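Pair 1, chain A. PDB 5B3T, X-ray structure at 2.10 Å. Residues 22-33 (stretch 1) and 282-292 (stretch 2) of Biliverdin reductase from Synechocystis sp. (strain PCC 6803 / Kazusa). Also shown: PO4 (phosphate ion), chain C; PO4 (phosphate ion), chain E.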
# COMPACT_ATOMS: atom_id res chain seq x y z
N GLY A 22 2.91 6.89 10.51
CA GLY A 22 3.21 7.55 9.26
C GLY A 22 1.98 8.19 8.62
O GLY A 22 0.99 8.49 9.28
N TYR A 23 2.07 8.37 7.30
CA TYR A 23 1.04 9.13 6.59
C TYR A 23 -0.32 8.44 6.67
O TYR A 23 -1.33 9.09 6.98
CB TYR A 23 1.45 9.32 5.13
CG TYR A 23 0.45 10.10 4.31
CD1 TYR A 23 -0.61 9.46 3.67
CD2 TYR A 23 0.56 11.48 4.18
CE1 TYR A 23 -1.53 10.17 2.93
CE2 TYR A 23 -0.36 12.20 3.44
CZ TYR A 23 -1.40 11.54 2.82
OH TYR A 23 -2.32 12.25 2.08
N ALA A 24 -0.37 7.14 6.39
CA ALA A 24 -1.65 6.44 6.41
C ALA A 24 -2.26 6.45 7.81
O ALA A 24 -3.47 6.64 7.96
CB ALA A 24 -1.47 5.00 5.92
N ALA A 25 -1.43 6.27 8.84
CA ALA A 25 -1.93 6.30 10.21
C ALA A 25 -2.48 7.68 10.56
O ALA A 25 -3.51 7.79 11.23
CB ALA A 25 -0.82 5.91 11.18
N GLN A 26 -1.81 8.74 10.11
CA GLN A 26 -2.26 10.09 10.43
C GLN A 26 -3.58 10.41 9.75
O GLN A 26 -4.49 10.98 10.38
CB GLN A 26 -1.18 11.11 10.04
CG GLN A 26 0.07 11.02 10.90
CD GLN A 26 1.23 11.84 10.34
OE1 GLN A 26 1.02 12.90 9.76
NE2 GLN A 26 2.45 11.34 10.52
N ARG A 27 -3.72 10.06 8.47
CA ARG A 27 -4.98 10.30 7.77
C ARG A 27 -6.13 9.54 8.41
O ARG A 27 -7.23 10.08 8.57
CB ARG A 27 -4.84 9.92 6.29
CG ARG A 27 -3.87 10.79 5.52
CD ARG A 27 -4.21 12.25 5.70
NE ARG A 27 -3.47 13.11 4.77
CZ ARG A 27 -3.33 14.42 4.93
NH1 ARG A 27 -3.87 15.02 5.99
NH2 ARG A 27 -2.65 15.14 4.05
N ARG A 28 -5.90 8.27 8.77
CA ARG A 28 -6.94 7.50 9.45
C ARG A 28 -7.28 8.13 10.80
O ARG A 28 -8.46 8.24 11.16
CB ARG A 28 -6.47 6.05 9.64
CG ARG A 28 -6.20 5.29 8.35
CD ARG A 28 -7.48 4.83 7.67
NE ARG A 28 -7.18 3.93 6.56
CZ ARG A 28 -8.11 3.39 5.77
NH1 ARG A 28 -9.39 3.65 5.97
NH2 ARG A 28 -7.74 2.58 4.78
N ALA A 29 -6.26 8.54 11.55
CA ALA A 29 -6.49 9.13 12.87
C ALA A 29 -7.32 10.41 12.76
O ALA A 29 -8.19 10.66 13.59
CB ALA A 29 -5.16 9.42 13.56
N GLU A 30 -7.05 11.22 11.73
CA GLU A 30 -7.79 12.47 11.57
C GLU A 30 -9.29 12.20 11.39
O GLU A 30 -10.12 12.90 11.99
CB GLU A 30 -7.23 13.26 10.39
CG GLU A 30 -5.85 13.84 10.63
CD GLU A 30 -5.21 14.42 9.38
OE1 GLU A 30 -5.68 14.09 8.26
OE2 GLU A 30 -4.25 15.20 9.50
N VAL A 31 -9.65 11.20 10.59
CA VAL A 31 -11.06 10.94 10.32
C VAL A 31 -11.71 10.20 11.48
O VAL A 31 -12.87 10.46 11.82
CB VAL A 31 -11.21 10.17 8.99
CG1 VAL A 31 -12.67 9.87 8.72
CG2 VAL A 31 -10.60 10.97 7.85
N PHE A 32 -11.00 9.26 12.10
CA PHE A 32 -11.56 8.53 13.24
C PHE A 32 -11.92 9.47 14.38
O PHE A 32 -12.96 9.30 15.03
CB PHE A 32 -10.57 7.46 13.72
CG PHE A 32 -10.61 6.20 12.93
CD1 PHE A 32 -11.82 5.61 12.62
CD2 PHE A 32 -9.44 5.59 12.50
CE1 PHE A 32 -11.87 4.44 11.89
CE2 PHE A 32 -9.49 4.42 11.77
CZ PHE A 32 -10.70 3.84 11.47
N ARG A 33 -11.08 10.47 14.57
CA ARG A 33 -11.32 11.47 15.58
C ARG A 33 -12.50 12.37 15.24
O ARG A 33 -13.33 12.62 16.05
CB ARG A 33 -10.07 12.34 15.81
CG ARG A 33 -10.21 13.33 16.95
CD ARG A 33 -8.99 14.21 17.18
NE ARG A 33 -8.40 14.73 15.96
CZ ARG A 33 -7.36 15.56 15.90
NH1 ARG A 33 -6.82 16.02 17.03
NH2 ARG A 33 -6.90 15.96 14.72
N SER A 282 -7.03 14.34 -3.98
CA SER A 282 -6.18 14.18 -2.81
C SER A 282 -6.29 12.78 -2.24
O SER A 282 -7.34 12.13 -2.29
CB SER A 282 -6.55 15.20 -1.73
OG SER A 282 -7.82 14.90 -1.17
N ARG A 283 -5.17 12.29 -1.68
CA ARG A 283 -5.20 11.05 -0.93
C ARG A 283 -6.00 11.21 0.36
O ARG A 283 -6.61 10.24 0.84
CB ARG A 283 -3.78 10.59 -0.61
CG ARG A 283 -2.97 10.16 -1.82
CD ARG A 283 -1.52 9.99 -1.45
NE ARG A 283 -0.96 11.23 -0.93
CZ ARG A 283 0.23 11.33 -0.34
NH1 ARG A 283 0.99 10.26 -0.19
NH2 ARG A 283 0.66 12.51 0.10
N ARG A 284 -6.01 12.42 0.93
CA ARG A 284 -6.81 12.69 2.12
C ARG A 284 -8.28 12.38 1.87
O ARG A 284 -8.94 11.74 2.70
CB ARG A 284 -6.63 14.14 2.54
CG ARG A 284 -7.57 14.59 3.65
CD ARG A 284 -7.71 16.10 3.63
NE ARG A 284 -6.41 16.75 3.56
CZ ARG A 284 -5.69 17.09 4.63
NH1 ARG A 284 -6.15 16.84 5.85
NH2 ARG A 284 -4.50 17.67 4.48
N GLY A 285 -8.81 12.84 0.74
CA GLY A 285 -10.20 12.56 0.42
C GLY A 285 -10.47 11.08 0.26
O GLY A 285 -11.51 10.57 0.69
N LEU A 286 -9.54 10.36 -0.37
CA LEU A 286 -9.73 8.92 -0.57
C LEU A 286 -9.63 8.16 0.74
O LEU A 286 -10.38 7.19 0.95
CB LEU A 286 -8.70 8.40 -1.58
CG LEU A 286 -8.86 8.90 -3.02
CD1 LEU A 286 -7.60 8.62 -3.82
CD2 LEU A 286 -10.08 8.26 -3.68
N PHE A 287 -8.72 8.56 1.63
CA PHE A 287 -8.66 7.93 2.95
C PHE A 287 -9.93 8.18 3.74
O PHE A 287 -10.42 7.29 4.44
CB PHE A 287 -7.45 8.44 3.73
CG PHE A 287 -6.22 7.59 3.58
CD1 PHE A 287 -6.20 6.29 4.07
CD2 PHE A 287 -5.08 8.08 2.96
CE1 PHE A 287 -5.07 5.50 3.94
CE2 PHE A 287 -3.95 7.29 2.82
CZ PHE A 287 -3.94 6.00 3.32
N ARG A 288 -10.48 9.39 3.64
CA ARG A 288 -11.69 9.71 4.39
C ARG A 288 -12.88 8.89 3.90
O ARG A 288 -13.62 8.32 4.71
CB ARG A 288 -12.01 11.21 4.29
CG ARG A 288 -13.28 11.59 5.03
CD ARG A 288 -13.51 13.08 5.07
NE ARG A 288 -14.72 13.42 5.81
CZ ARG A 288 -14.97 14.61 6.35
NH1 ARG A 288 -14.09 15.59 6.23
NH2 ARG A 288 -16.10 14.81 7.01
N GLN A 289 -13.07 8.81 2.58
CA GLN A 289 -14.17 8.01 2.05
C GLN A 289 -14.03 6.55 2.46
O GLN A 289 -15.03 5.90 2.80
CB GLN A 289 -14.22 8.14 0.52
CG GLN A 289 -14.50 9.55 0.02
CD GLN A 289 -15.63 10.22 0.77
OE1 GLN A 289 -15.45 11.28 1.37
NE2 GLN A 289 -16.81 9.61 0.73
N ASP A 290 -12.81 6.01 2.43
CA ASP A 290 -12.61 4.62 2.82
C ASP A 290 -12.87 4.43 4.31
O ASP A 290 -13.52 3.46 4.71
CB ASP A 290 -11.21 4.16 2.46
CG ASP A 290 -11.02 2.67 2.66
OD1 ASP A 290 -11.45 1.90 1.78
OD2 ASP A 290 -10.45 2.28 3.69
N THR A 291 -12.38 5.35 5.14
CA THR A 291 -12.62 5.25 6.58
C THR A 291 -14.11 5.33 6.88
O THR A 291 -14.63 4.58 7.71
CB THR A 291 -11.87 6.36 7.32
OG1 THR A 291 -10.47 6.26 7.04
CG2 THR A 291 -12.08 6.22 8.83
N GLU A 292 -14.83 6.24 6.21
CA GLU A 292 -16.26 6.37 6.44
C GLU A 292 -17.01 5.14 5.96
O GLU A 292 -18.01 4.73 6.57
CB GLU A 292 -16.79 7.64 5.77
CG GLU A 292 -16.28 8.91 6.43
CD GLU A 292 -16.73 10.17 5.72
OE1 GLU A 292 -17.22 10.08 4.58
OE2 GLU A 292 -16.60 11.27 6.31
P PO4 C . -2.54 14.60 -0.31
O1 PO4 C . -2.20 15.92 -0.94
O2 PO4 C . -3.90 14.67 0.34
O3 PO4 C . -2.56 13.53 -1.38
O4 PO4 C . -1.51 14.26 0.73
P PO4 E . -15.92 18.22 8.50
O1 PO4 E . -16.63 19.40 7.89
O2 PO4 E . -15.68 18.48 9.97
O3 PO4 E . -14.60 18.00 7.80
O4 PO4 E . -16.78 16.98 8.35
O HOH W 1 -8.23 11.24 5.44

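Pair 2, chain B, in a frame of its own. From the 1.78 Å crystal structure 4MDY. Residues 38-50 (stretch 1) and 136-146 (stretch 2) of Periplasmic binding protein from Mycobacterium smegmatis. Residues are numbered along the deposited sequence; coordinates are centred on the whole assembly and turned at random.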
# COMPACT_ATOMS: atom_id res chain seq x y z
N LEU B 38 5.04 -7.67 1.29
CA LEU B 38 5.46 -6.50 0.56
C LEU B 38 5.31 -5.16 1.28
O LEU B 38 5.97 -4.20 0.91
CB LEU B 38 4.72 -6.44 -0.79
CG LEU B 38 4.97 -7.65 -1.70
CD1 LEU B 38 4.14 -7.57 -2.97
CD2 LEU B 38 6.46 -7.77 -2.04
N THR B 39 4.45 -5.09 2.30
CA THR B 39 4.15 -3.80 2.95
C THR B 39 4.08 -3.82 4.49
O THR B 39 3.94 -2.76 5.11
CB THR B 39 2.80 -3.24 2.43
OG1 THR B 39 1.77 -4.21 2.67
CG2 THR B 39 2.86 -2.92 0.94
N GLU B 40 4.20 -5.00 5.10
CA GLU B 40 3.96 -5.16 6.54
C GLU B 40 4.93 -4.39 7.43
O GLU B 40 4.62 -4.10 8.59
CB GLU B 40 3.98 -6.64 6.93
CG GLU B 40 2.85 -7.46 6.34
CD GLU B 40 3.24 -8.20 5.08
OE1 GLU B 40 3.82 -7.55 4.19
OE2 GLU B 40 2.97 -9.42 4.98
N GLN B 41 6.12 -4.07 6.90
CA GLN B 41 7.10 -3.34 7.68
C GLN B 41 6.55 -2.00 8.16
O GLN B 41 6.92 -1.55 9.23
CB GLN B 41 8.43 -3.15 6.93
CG GLN B 41 8.42 -2.18 5.75
CD GLN B 41 8.11 -2.85 4.43
OE1 GLN B 41 7.38 -3.84 4.37
NE2 GLN B 41 8.66 -2.30 3.36
N ASP B 42 5.66 -1.38 7.39
CA ASP B 42 5.08 -0.10 7.80
C ASP B 42 4.13 -0.27 8.98
O ASP B 42 4.07 0.59 9.85
CB ASP B 42 4.35 0.58 6.63
CG ASP B 42 5.30 1.23 5.63
OD1 ASP B 42 6.53 1.00 5.67
OD2 ASP B 42 4.78 1.99 4.78
N ASP B 43 3.40 -1.37 9.02
CA ASP B 43 2.52 -1.62 10.18
C ASP B 43 3.37 -1.84 11.42
O ASP B 43 3.11 -1.25 12.47
CB ASP B 43 1.62 -2.85 9.94
CG ASP B 43 0.74 -2.70 8.71
OD1 ASP B 43 -0.28 -1.96 8.78
OD2 ASP B 43 1.06 -3.33 7.68
N LEU B 44 4.40 -2.67 11.30
CA LEU B 44 5.30 -2.97 12.42
C LEU B 44 5.99 -1.71 12.94
O LEU B 44 5.94 -1.39 14.14
CB LEU B 44 6.32 -4.04 12.00
CG LEU B 44 5.65 -5.41 11.77
CD1 LEU B 44 6.53 -6.36 10.96
CD2 LEU B 44 5.26 -6.05 13.10
N LEU B 45 6.61 -0.97 12.03
CA LEU B 45 7.35 0.24 12.39
C LEU B 45 6.45 1.33 12.97
O LEU B 45 6.88 2.07 13.85
CB LEU B 45 8.13 0.77 11.19
CG LEU B 45 9.33 -0.10 10.77
CD1 LEU B 45 9.88 0.37 9.43
CD2 LEU B 45 10.41 -0.09 11.84
N ALA B 46 5.20 1.42 12.50
CA ALA B 46 4.25 2.40 13.03
C ALA B 46 4.07 2.26 14.54
O ALA B 46 3.87 3.26 15.22
CB ALA B 46 2.90 2.26 12.33
N VAL B 47 4.14 1.03 15.05
CA VAL B 47 3.96 0.78 16.49
C VAL B 47 5.26 0.46 17.22
O VAL B 47 5.24 -0.02 18.35
CB VAL B 47 2.90 -0.32 16.74
CG1 VAL B 47 1.52 0.15 16.27
CG2 VAL B 47 3.27 -1.64 16.07
N GLY B 48 6.40 0.73 16.59
CA GLY B 48 7.69 0.63 17.26
C GLY B 48 8.31 -0.75 17.30
O GLY B 48 9.25 -0.98 18.04
N VAL B 49 7.78 -1.67 16.50
CA VAL B 49 8.36 -3.00 16.37
C VAL B 49 9.28 -2.96 15.16
O VAL B 49 8.82 -2.80 14.03
CB VAL B 49 7.27 -4.07 16.20
CG1 VAL B 49 7.89 -5.44 15.94
CG2 VAL B 49 6.37 -4.10 17.45
N VAL B 50 10.59 -3.08 15.39
CA VAL B 50 11.56 -3.03 14.29
C VAL B 50 11.87 -4.46 13.84
O VAL B 50 12.44 -5.24 14.60
CB VAL B 50 12.87 -2.31 14.72
CG1 VAL B 50 13.83 -2.19 13.54
CG2 VAL B 50 12.57 -0.93 15.28
N ASP B 136 -7.39 -4.42 7.58
CA ASP B 136 -7.41 -5.81 8.05
C ASP B 136 -5.98 -6.24 8.38
O ASP B 136 -5.71 -6.85 9.41
CB ASP B 136 -7.97 -6.74 6.99
CG ASP B 136 -9.44 -6.52 6.72
OD1 ASP B 136 -10.10 -5.79 7.49
OD2 ASP B 136 -9.92 -7.09 5.72
N GLN B 137 -5.06 -5.91 7.49
CA GLN B 137 -3.65 -6.21 7.71
C GLN B 137 -3.10 -5.50 8.95
O GLN B 137 -2.40 -6.11 9.76
CB GLN B 137 -2.85 -5.84 6.47
CG GLN B 137 -1.35 -5.87 6.68
CD GLN B 137 -0.60 -5.74 5.38
OE1 GLN B 137 -0.87 -6.47 4.42
NE2 GLN B 137 0.34 -4.80 5.32
N ALA B 138 -3.40 -4.21 9.10
CA ALA B 138 -2.92 -3.45 10.25
C ALA B 138 -3.48 -4.03 11.54
O ALA B 138 -2.75 -4.24 12.50
CB ALA B 138 -3.31 -1.99 10.13
N THR B 139 -4.77 -4.32 11.55
CA THR B 139 -5.42 -4.84 12.75
C THR B 139 -4.83 -6.16 13.25
O THR B 139 -4.52 -6.29 14.43
CB THR B 139 -6.94 -4.96 12.56
OG1 THR B 139 -7.47 -3.67 12.25
CG2 THR B 139 -7.60 -5.46 13.84
N ILE B 140 -4.66 -7.14 12.37
CA ILE B 140 -4.13 -8.43 12.81
C ILE B 140 -2.67 -8.30 13.27
O ILE B 140 -2.29 -8.94 14.23
CB ILE B 140 -4.29 -9.54 11.75
CG1 ILE B 140 -4.11 -10.92 12.39
CG2 ILE B 140 -3.33 -9.36 10.59
CD1 ILE B 140 -4.45 -12.07 11.47
N ILE B 141 -1.89 -7.46 12.60
CA ILE B 141 -0.48 -7.25 12.99
C ILE B 141 -0.37 -6.58 14.36
O ILE B 141 0.44 -6.99 15.20
CB ILE B 141 0.30 -6.45 11.93
CG1 ILE B 141 0.42 -7.28 10.65
CG2 ILE B 141 1.69 -6.06 12.44
CD1 ILE B 141 0.93 -6.50 9.45
N GLY B 142 -1.19 -5.55 14.58
CA GLY B 142 -1.31 -4.89 15.87
C GLY B 142 -1.65 -5.86 16.98
O GLY B 142 -1.06 -5.80 18.07
N GLN B 143 -2.58 -6.77 16.71
CA GLN B 143 -2.94 -7.82 17.68
C GLN B 143 -1.76 -8.73 18.00
O GLN B 143 -1.43 -8.95 19.16
CB GLN B 143 -4.12 -8.64 17.15
CG GLN B 143 -5.43 -7.90 17.23
CD GLN B 143 -6.56 -8.58 16.49
OE1 GLN B 143 -6.57 -9.79 16.30
NE2 GLN B 143 -7.53 -7.79 16.07
N ALA B 144 -1.10 -9.21 16.95
CA ALA B 144 -0.00 -10.16 17.07
C ALA B 144 1.22 -9.62 17.81
O ALA B 144 1.99 -10.40 18.38
CB ALA B 144 0.41 -10.63 15.68
N VAL B 145 1.41 -8.29 17.79
CA VAL B 145 2.57 -7.69 18.46
C VAL B 145 2.19 -6.96 19.75
O VAL B 145 3.00 -6.22 20.32
CB VAL B 145 3.38 -6.77 17.51
CG1 VAL B 145 3.76 -7.53 16.25
CG2 VAL B 145 2.65 -5.47 17.16
N PHE B 146 0.95 -7.20 20.21
CA PHE B 146 0.48 -6.75 21.52
C PHE B 146 0.36 -5.22 21.61
O PHE B 146 0.59 -4.64 22.67
CB PHE B 146 1.38 -7.29 22.64
CG PHE B 146 1.30 -8.79 22.83
CD1 PHE B 146 1.88 -9.66 21.91
CD2 PHE B 146 0.67 -9.32 23.95
CE1 PHE B 146 1.81 -11.03 22.09
CE2 PHE B 146 0.61 -10.70 24.13
CZ PHE B 146 1.18 -11.55 23.21

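Two helices that cross at a moderate angle present each other with the same packing problem whatever their sequences, and these two pairs show how freely side chains may answer it. In pair 1 the helices 23-33 and 283-292 approach to 9.2 Å between axes and cross at -56°; in pair 2 the corresponding axes come within 9.7 Å at -48°. Fourteen central residues superpose with an RMSD of 0.5 Å over N, CA and C. The backbones come close at matching places: Arg A27 faces Arg A284, their CA atoms 6.4 Å apart, where Asp B43 faces Ala B138 with CA atoms 5.7 Å apart.

At the centre of each contact, one residue of the second helix points toward the first. In pair 1 it is Phe A287, whose ring sits as a knob among Tyr A23, Ala A24, Arg A27 and Arg A28. Phe A287 CZ lies 3.7 Å from Ala A24 CB, a small neighbour beside a large ring. Pair 2 places Ile B141 here and lines the position differently: Glu B40, matching Ala A24, brings its CG to 3.8 Å from Ile B141 CD1, so the aliphatic part of an acidic side chain packs against the isoleucine.

The match of Arg A28 with Leu B44 marks the clearest change of chemistry. Both CA-to-CB bonds point sideways, and both side chains bring their ends nearer the partner helix. Arg A28 passes the edge of the Phe A287 ring and uses NH1 to donate to Asp A290 OD2 at 2.9 Å, within a salt bridge, and to Thr A291 OG1 at 3.0 Å. Leu B44 instead makes apolar contacts, with CD2 3.6 Å from Ile B141 CG2 and 3.8 Å from Val B145 CG1. At the positions of the arginine's partners, Ala B144 matches Asp A290 but does not touch the first stretch, and Val B145 matches Thr A291 and offers a methyl group to the leucine. Val A31 and Val B47 keep the same residue type, packing against Thr A291 and Val B145 respectively.

Near the start of the second stretch the polar solutions also diverge. Arg A283 lays its guanidinium flat on the Tyr A23 ring, with Arg A283 CZ 4.0 Å from the ring centroid, while Gln B137 at the matching position donates from NE2 to Thr B39 OG1 at 3.1 Å and to Asp B43 OD2 at 2.9 Å. Both bonds are nearly straight, so one amide group ties together two residues of the first stretch. In pair 1 a phosphate ion, probably from the crystallisation liquor, accepts from Tyr A23 OH and Arg A283. Nearby, Arg A27 NH1 and Arg A284 NH1 lie only 2.9 Å apart despite their like charges; Glu A30 OE1, 3.0 Å from Arg A27 NH1, forms a salt bridge with it.

The buried surface differs too, 747 Å² in pair 1 against 410 Å² in pair 2. A shared backbone arrangement thus brings many of the same positions together, but does not settle which of them touch or whether charge, aromatic stacking or aliphatic packing joins them.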